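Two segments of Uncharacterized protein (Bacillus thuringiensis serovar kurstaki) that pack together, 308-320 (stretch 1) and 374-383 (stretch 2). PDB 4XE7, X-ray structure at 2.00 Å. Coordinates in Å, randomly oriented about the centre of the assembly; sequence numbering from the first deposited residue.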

ATOM      1  N   VAL A 308       9.677 -14.331   8.199  1.00 13.77           N
ATOM      2  CA  VAL A 308       8.502 -14.119   9.052  1.00 20.92           C
ATOM      3  C   VAL A 308       7.163 -14.373   8.358  1.00 22.80           C
ATOM      4  O   VAL A 308       6.316 -15.091   8.899  1.00 22.28           O
ATOM      5  N   MET A 309       6.979 -13.787   7.174  1.00 24.92           N
ATOM      6  CA  MET A 309       5.671 -13.771   6.510  1.00 22.66           C
ATOM      7  C   MET A 309       5.101 -15.163   6.214  1.00 26.05           C
ATOM      8  O   MET A 309       3.915 -15.369   6.434  1.00 22.89           O
ATOM      9  N   PRO A 310       5.920 -16.110   5.703  1.00 28.66           N
ATOM     10  CA  PRO A 310       5.330 -17.437   5.476  1.00 31.86           C
ATOM     11  C   PRO A 310       4.737 -18.058   6.741  1.00 25.83           C
ATOM     12  O   PRO A 310       3.652 -18.630   6.688  1.00 29.38           O
ATOM     13  N   GLU A 311       5.414 -17.910   7.871  1.00 20.71           N
ATOM     14  CA  GLU A 311       4.892 -18.473   9.111  1.00 19.69           C
ATOM     15  C   GLU A 311       3.628 -17.748   9.619  1.00 24.14           C
ATOM     16  O   GLU A 311       2.638 -18.393   9.981  1.00 27.08           O
ATOM     17  N   VAL A 312       3.648 -16.421   9.634  1.00 23.69           N
ATOM     18  CA  VAL A 312       2.481 -15.650  10.063  1.00 21.21           C
ATOM     19  C   VAL A 312       1.232 -15.965   9.212  1.00 21.87           C
ATOM     20  O   VAL A 312       0.117 -16.013   9.732  1.00 26.88           O
ATOM     21  N   GLU A 313       1.417 -16.202   7.919  1.00 19.48           N
ATOM     22  CA  GLU A 313       0.290 -16.567   7.059  1.00 23.57           C
ATOM     23  C   GLU A 313      -0.368 -17.839   7.557  1.00 28.87           C
ATOM     24  O   GLU A 313      -1.595 -17.935   7.619  1.00 26.89           O
ATOM     25  N   LYS A 314       0.464 -18.815   7.917  1.00 30.17           N
ATOM     26  CA  LYS A 314      -0.014 -20.079   8.456  1.00 26.95           C
ATOM     27  C   LYS A 314      -0.711 -19.874   9.786  1.00 28.05           C
ATOM     28  O   LYS A 314      -1.698 -20.538  10.075  1.00 31.53           O
ATOM     29  N   MET A 315      -0.181 -18.967  10.599  1.00 25.06           N
ATOM     30  CA  MET A 315      -0.799 -18.654  11.889  1.00 27.92           C
ATOM     31  C   MET A 315      -2.172 -18.017  11.663  1.00 27.90           C
ATOM     32  O   MET A 315      -3.133 -18.350  12.336  1.00 26.44           O
ATOM     33  N   ILE A 316      -2.254 -17.093  10.709  1.00 23.82           N
ATOM     34  CA  ILE A 316      -3.512 -16.407  10.418  1.00 29.20           C
ATOM     35  C   ILE A 316      -4.583 -17.379   9.897  1.00 40.16           C
ATOM     36  O   ILE A 316      -5.768 -17.225  10.195  1.00 41.19           O
ATOM     37  N   GLU A 317      -4.158 -18.396   9.150  1.00 35.29           N
ATOM     38  CA  GLU A 317      -5.073 -19.426   8.654  1.00 37.66           C
ATOM     39  C   GLU A 317      -5.583 -20.371   9.743  1.00 34.68           C
ATOM     40  O   GLU A 317      -6.634 -21.000   9.598  1.00 33.51           O
ATOM     41  N   ASP A 318      -4.839 -20.479  10.834  1.00 30.04           N
ATOM     42  CA  ASP A 318      -5.046 -21.590  11.751  1.00 31.47           C
ATOM     43  C   ASP A 318      -4.511 -21.249  13.122  1.00 36.73           C
ATOM     44  O   ASP A 318      -3.300 -21.335  13.358  1.00 29.79           O
ATOM     45  N   ASP A 319      -5.430 -20.890  14.020  1.00 37.56           N
ATOM     46  CA  ASP A 319      -5.112 -20.467  15.381  1.00 34.28           C
ATOM     47  C   ASP A 319      -4.317 -21.499  16.186  1.00 35.27           C
ATOM     48  O   ASP A 319      -3.678 -21.151  17.180  1.00 34.67           O
ATOM     49  N   THR A 320      -4.363 -22.765  15.784  1.00 33.09           N
ATOM     50  CA  THR A 320      -3.664 -23.793  16.550  1.00 35.27           C
ATOM     51  C   THR A 320      -2.270 -24.051  16.004  1.00 32.51           C
ATOM     52  O   THR A 320      -1.498 -24.787  16.612  1.00 39.68           O
ATOM     53  N   VAL A 374       1.259  -5.319  12.773  1.00 17.77           N
ATOM     54  CA  VAL A 374       0.309  -6.341  13.199  1.00 19.55           C
ATOM     55  C   VAL A 374       0.789  -7.718  12.756  1.00 25.34           C
ATOM     56  O   VAL A 374       0.620  -8.711  13.467  1.00 13.49           O
ATOM     57  N   LEU A 375       1.414  -7.755  11.586  1.00 23.40           N
ATOM     58  CA  LEU A 375       1.944  -8.988  11.031  1.00 24.48           C
ATOM     59  C   LEU A 375       3.156  -9.465  11.821  1.00 24.31           C
ATOM     60  O   LEU A 375       3.273 -10.641  12.131  1.00 18.79           O
ATOM     61  N   PHE A 376       4.060  -8.548  12.136  1.00 22.94           N
ATOM     62  CA  PHE A 376       5.223  -8.881  12.954  1.00 28.35           C
ATOM     63  C   PHE A 376       4.810  -9.338  14.360  1.00 25.03           C
ATOM     64  O   PHE A 376       5.326 -10.348  14.887  1.00 20.78           O
ATOM     65  N   GLY A 377       3.868  -8.600  14.950  1.00 14.58           N
ATOM     66  CA  GLY A 377       3.440  -8.825  16.330  1.00 15.97           C
ATOM     67  C   GLY A 377       2.232  -9.722  16.484  1.00 17.99           C
ATOM     68  O   GLY A 377       1.695  -9.865  17.587  1.00 25.28           O
ATOM     69  N   TYR A 378       1.824 -10.354  15.386  1.00 15.73           N
ATOM     70  CA  TYR A 378       0.603 -11.161  15.358  1.00 20.40           C
ATOM     71  C   TYR A 378       0.525 -12.213  16.481  1.00 21.23           C
ATOM     72  O   TYR A 378      -0.533 -12.384  17.078  1.00 18.22           O
ATOM     73  N   ALA A 379       1.622 -12.914  16.768  1.00 17.98           N
ATOM     74  CA  ALA A 379       1.571 -14.000  17.751  1.00 18.71           C
ATOM     75  C   ALA A 379       1.084 -13.531  19.112  1.00 22.15           C
ATOM     76  O   ALA A 379       0.394 -14.261  19.815  1.00 31.96           O
ATOM     77  N   GLY A 380       1.427 -12.302  19.478  1.00 20.80           N
ATOM     78  CA  GLY A 380       0.946 -11.727  20.723  1.00 22.06           C
ATOM     79  C   GLY A 380      -0.320 -10.888  20.569  1.00 28.75           C
ATOM     80  O   GLY A 380      -1.271 -11.033  21.350  1.00 23.63           O
ATOM     81  N   LEU A 381      -0.349 -10.028  19.552  1.00 20.26           N
ATOM     82  CA  LEU A 381      -1.477  -9.106  19.370  1.00 18.24           C
ATOM     83  C   LEU A 381      -2.807  -9.839  19.268  1.00 19.32           C
ATOM     84  O   LEU A 381      -3.830  -9.342  19.743  1.00 22.19           O
ATOM     85  N   ARG A 382      -2.813 -11.023  18.666  1.00 15.77           N
ATOM     86  CA  ARG A 382      -4.094 -11.735  18.515  1.00 18.94           C
ATOM     87  C   ARG A 382      -4.771 -12.065  19.854  1.00 21.82           C
ATOM     88  O   ARG A 382      -5.977 -12.248  19.898  1.00 22.08           O
ATOM     89  N   ASP A 383      -3.995 -12.124  20.936  1.00 25.51           N
ATOM     90  CA  ASP A 383      -4.551 -12.237  22.289  1.00 27.50           C
ATOM     91  C   ASP A 383      -5.520 -11.100  22.639  1.00 26.36           C
ATOM     92  O   ASP A 383      -6.467 -11.296  23.405  1.00 26.13           O
TER

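Stretch 1 is a helix that runs into a loop near Glu317, and it packs against the end of one helix and the start of the next in stretch 2, on either side of Gly377 in sequence. About 530 Å² is buried, both sides summed. No direct hydrogen bond crosses the contact. Apolar side chains fill most of it, and waters carry the polar links at the far end.

The register follows the helix of stretch 1. Val312 lies beside Leu375, Met315 beside Ala379 and Asp319 beside Arg382. Val308, Val312 and Met315 send their CA-to-CB bonds toward stretch 2, while Met309 and Ile316 leave sideways. Glu313 points away, and Pro310, Glu311 and Lys314 are out of reach. Lys314 and Glu311 pair with each other instead, in a salt bridge of 3.0 Å from Lys314 NZ to Glu311 OE2.

Met309 starts sideways but curls back. Its chi1 and chi2 are both m, and chi3 lies between wells at 120°. This path brings Met309 CE to 3.4 Å from Leu375 CB. Leu375 is m, t. Its CD2 reaches Ile316 CD1 at 4.4 Å, so Leu375 touches side chains two turns apart on the helix. Val312 is t. Its CG2 lies 3.4 Å from the backbone Leu375 O, and its CG1 lies 4.1 Å from Tyr378 CB.

Tyr378 has the largest covered area of the contact. Its chi1 is t and its chi2 is -95°, which lays the ring along the helix of stretch 1. Ile316, an m, t rotamer, covers one ring face. Ile316 CG1 sits 3.8 Å from the Tyr378 ring centroid and 16° off the ring normal, a CH-pi contact. Met315 CB approaches the ring obliquely, 4.0 Å from Tyr378 CE1.

Met315 is m, t, p. The t at chi2 extends the chain, and chi3 turns the methyl so that it touches both Ala379 and Arg382. Met315 CE is 4.0 Å from Ala379 CB and 3.6 Å from Arg382 NH2, where it lies over one face of the guanidinium. The small side chain of Ala379 adds little covered area of its own.

Arg382 is p at chi1, then extended, with chi2, chi3 and chi4 all near 180°. The straight chain carries its guanidinium to the loop after the helix. There Arg382 NH1 stays 3.7 Å from Asp319 O, and waters link the two sides.

Water 1 is the hub. It donates to Met315 O at 2.6 Å and to Asp319 OD2 at 2.4 Å. It accepts from Tyr378 OH at 2.7 Å, and weakly from Arg382 NH1 at 3.3 Å. The Tyr378 hydroxyl thus meets Asp319 through water, since Tyr378 OH and Asp319 OD2 are 4.3 Å apart. Water 2 accepts from Arg382 NH1 at 2.9 Å and lies 2.7 Å from Asp318 O. Water 3 donates to Asp319 O at 2.5 Å and accepts weakly from Arg382 NH2 at 3.3 Å.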

ATOM      1  CB  VAL A 308       8.487 -12.691   9.622  1.00 27.14           C
ATOM      2  CG1 VAL A 308       7.102 -12.335  10.225  1.00 12.82           C
ATOM      3  CG2 VAL A 308       9.614 -12.517  10.644  1.00 28.21           C
ATOM      4  CB  MET A 309       5.720 -12.959   5.202  1.00 22.12           C
ATOM      5  CG  MET A 309       5.432 -11.471   5.361  1.00 29.74           C
ATOM      6  SD  MET A 309       3.981 -11.103   6.397  1.00 41.29           S
ATOM      7  CE  MET A 309       4.786 -10.146   7.666  1.00 61.56           C
ATOM      8  CB  PRO A 310       6.521 -18.266   4.962  1.00 34.88           C
ATOM      9  CG  PRO A 310       7.387 -17.253   4.272  1.00 28.87           C
ATOM     10  CD  PRO A 310       7.292 -16.031   5.159  1.00 26.23           C
ATOM     11  CB  GLU A 311       5.984 -18.468  10.180  1.00 22.25           C
ATOM     12  CG  GLU A 311       7.078 -19.515   9.949  1.00 28.45           C
ATOM     13  CD  GLU A 311       6.551 -20.960   9.852  1.00 31.29           C
ATOM     14  OE1 GLU A 311       5.953 -21.483  10.828  1.00 30.93           O
ATOM     15  OE2 GLU A 311       6.753 -21.589   8.791  1.00 21.84           O
ATOM     16  CB  VAL A 312       2.783 -14.109  10.031  1.00 32.37           C
ATOM     17  CG1 VAL A 312       1.531 -13.278  10.316  1.00 22.30           C
ATOM     18  CG2 VAL A 312       3.870 -13.766  11.034  1.00 25.53           C
ATOM     19  CB  GLU A 313       0.743 -16.762   5.608  1.00 37.25           C
ATOM     20  CG  GLU A 313       1.050 -15.486   4.854  1.00 59.90           C
ATOM     21  CD  GLU A 313       1.432 -15.751   3.405  1.00 77.44           C
ATOM     22  OE1 GLU A 313       1.214 -16.889   2.931  1.00 82.16           O
ATOM     23  OE2 GLU A 313       1.943 -14.822   2.739  1.00 81.62           O
ATOM     24  CB  LYS A 314       1.136 -21.065   8.639  1.00 30.15           C
ATOM     25  CG  LYS A 314       1.918 -21.396   7.383  1.00 35.35           C
ATOM     26  CD  LYS A 314       2.982 -22.408   7.746  1.00 35.13           C
ATOM     27  CE  LYS A 314       3.994 -22.609   6.670  1.00 38.64           C
ATOM     28  NZ  LYS A 314       5.102 -23.455   7.197  1.00 36.67           N
ATOM     29  CB  MET A 315       0.089 -17.708  12.725  1.00 25.92           C
ATOM     30  CG  MET A 315       1.483 -18.225  13.085  1.00 25.21           C
ATOM     31  SD  MET A 315       2.321 -17.232  14.371  1.00 21.39           S
ATOM     32  CE  MET A 315       1.555 -17.852  15.847  1.00 24.76           C
ATOM     33  CB  ILE A 316      -3.292 -15.268   9.416  1.00 29.12           C
ATOM     34  CG1 ILE A 316      -2.447 -14.171  10.075  1.00 24.27           C
ATOM     35  CG2 ILE A 316      -4.623 -14.704   8.913  1.00 32.14           C
ATOM     36  CD1 ILE A 316      -2.050 -13.021   9.132  1.00 23.93           C
ATOM     37  CB  GLU A 317      -4.391 -20.257   7.561  1.00 38.90           C
ATOM     38  CG  GLU A 317      -4.203 -19.522   6.261  1.00 47.62           C
ATOM     39  CD  GLU A 317      -5.519 -19.158   5.608  1.00 61.84           C
ATOM     40  OE1 GLU A 317      -6.297 -20.082   5.284  1.00 65.92           O
ATOM     41  OE2 GLU A 317      -5.778 -17.947   5.424  1.00 67.48           O
ATOM     42  CB  ASP A 318      -4.357 -22.847  11.199  1.00 28.81           C
ATOM     43  CG  ASP A 318      -4.628 -24.093  12.019  1.00 30.92           C
ATOM     44  OD1 ASP A 318      -5.206 -24.019  13.129  1.00 32.36           O
ATOM     45  OD2 ASP A 318      -4.226 -25.172  11.545  1.00 40.94           O
ATOM     46  CB  ASP A 319      -6.398 -20.133  16.152  1.00 44.47           C
ATOM     47  CG  ASP A 319      -7.220 -19.039  15.495  1.00 52.59           C
ATOM     48  OD1 ASP A 319      -8.446 -18.993  15.739  1.00 52.11           O
ATOM     49  OD2 ASP A 319      -6.649 -18.222  14.745  1.00 59.50           O
ATOM     50  CB  THR A 320      -4.431 -25.130  16.566  1.00 39.19           C
ATOM     51  OG1 THR A 320      -4.474 -25.680  15.242  1.00 36.12           O
ATOM     52  CG2 THR A 320      -5.850 -24.920  17.089  1.00 37.34           C
ATOM     53  CB  VAL A 374      -1.097  -6.072  12.645  1.00 17.04           C
ATOM     54  CG1 VAL A 374      -2.072  -7.109  13.124  1.00 18.71           C
ATOM     55  CG2 VAL A 374      -1.579  -4.693  13.083  1.00 16.52           C
ATOM     56  CB  LEU A 375       2.323  -8.780   9.569  1.00 28.01           C
ATOM     57  CG  LEU A 375       1.226  -8.251   8.642  1.00 33.85           C
ATOM     58  CD1 LEU A 375       1.821  -7.874   7.288  1.00 43.19           C
ATOM     59  CD2 LEU A 375       0.112  -9.262   8.478  1.00 29.63           C
ATOM     60  CB  PHE A 376       6.171  -7.675  13.043  1.00 22.25           C
ATOM     61  CG  PHE A 376       7.377  -7.906  13.926  1.00 19.72           C
ATOM     62  CD1 PHE A 376       8.373  -8.796  13.545  1.00 20.85           C
ATOM     63  CD2 PHE A 376       7.513  -7.230  15.124  1.00 19.63           C
ATOM     64  CE1 PHE A 376       9.479  -9.011  14.356  1.00 22.63           C
ATOM     65  CE2 PHE A 376       8.625  -7.425  15.932  1.00 24.43           C
ATOM     66  CZ  PHE A 376       9.608  -8.322  15.547  1.00 20.86           C
ATOM     67  CB  TYR A 378       0.438 -11.851  13.987  1.00 17.57           C
ATOM     68  CG  TYR A 378      -0.883 -12.599  13.860  1.00 22.21           C
ATOM     69  CD1 TYR A 378      -0.969 -13.960  14.127  1.00 25.61           C
ATOM     70  CD2 TYR A 378      -2.050 -11.931  13.505  1.00 22.70           C
ATOM     71  CE1 TYR A 378      -2.203 -14.646  14.035  1.00 23.12           C
ATOM     72  CE2 TYR A 378      -3.267 -12.598  13.411  1.00 24.41           C
ATOM     73  CZ  TYR A 378      -3.336 -13.957  13.670  1.00 28.60           C
ATOM     74  OH  TYR A 378      -4.547 -14.617  13.574  1.00 31.02           O
ATOM     75  CB  ALA A 379       2.950 -14.670  17.887  1.00 29.24           C
ATOM     76  CB  LEU A 381      -1.263  -8.237  18.123  1.00 14.31           C
ATOM     77  CG  LEU A 381      -0.087  -7.268  18.231  1.00 19.88           C
ATOM     78  CD1 LEU A 381       0.279  -6.668  16.864  1.00 17.61           C
ATOM     79  CD2 LEU A 381      -0.405  -6.180  19.220  1.00 17.36           C
ATOM     80  CB  ARG A 382      -3.911 -13.022  17.708  1.00 17.10           C
ATOM     81  CG  ARG A 382      -3.094 -14.040  18.421  1.00 26.46           C
ATOM     82  CD  ARG A 382      -2.958 -15.274  17.591  1.00 30.80           C
ATOM     83  NE  ARG A 382      -2.083 -16.236  18.242  1.00 34.69           N
ATOM     84  CZ  ARG A 382      -1.782 -17.411  17.717  1.00 29.52           C
ATOM     85  NH1 ARG A 382      -2.293 -17.738  16.539  1.00 24.14           N
ATOM     86  NH2 ARG A 382      -0.987 -18.248  18.363  1.00 38.36           N
ATOM     87  CB  ASP A 383      -3.433 -12.248  23.343  1.00 35.39           C
ATOM     88  CG  ASP A 383      -2.648 -13.549  23.367  1.00 49.15           C
ATOM     89  OD1 ASP A 383      -3.050 -14.521  22.690  1.00 51.64           O
ATOM     90  OD2 ASP A 383      -1.627 -13.593  24.084  1.00 53.54           O
TER
HETATM   91  O   HOH W   1      -4.530 -17.217  14.155  1.00 26.28           O
HETATM   92  O   HOH W   2      -1.490 -19.997  14.874  1.00 23.92           O
HETATM   93  O   HOH W   3      -1.683 -21.492  18.561  1.00 41.88           O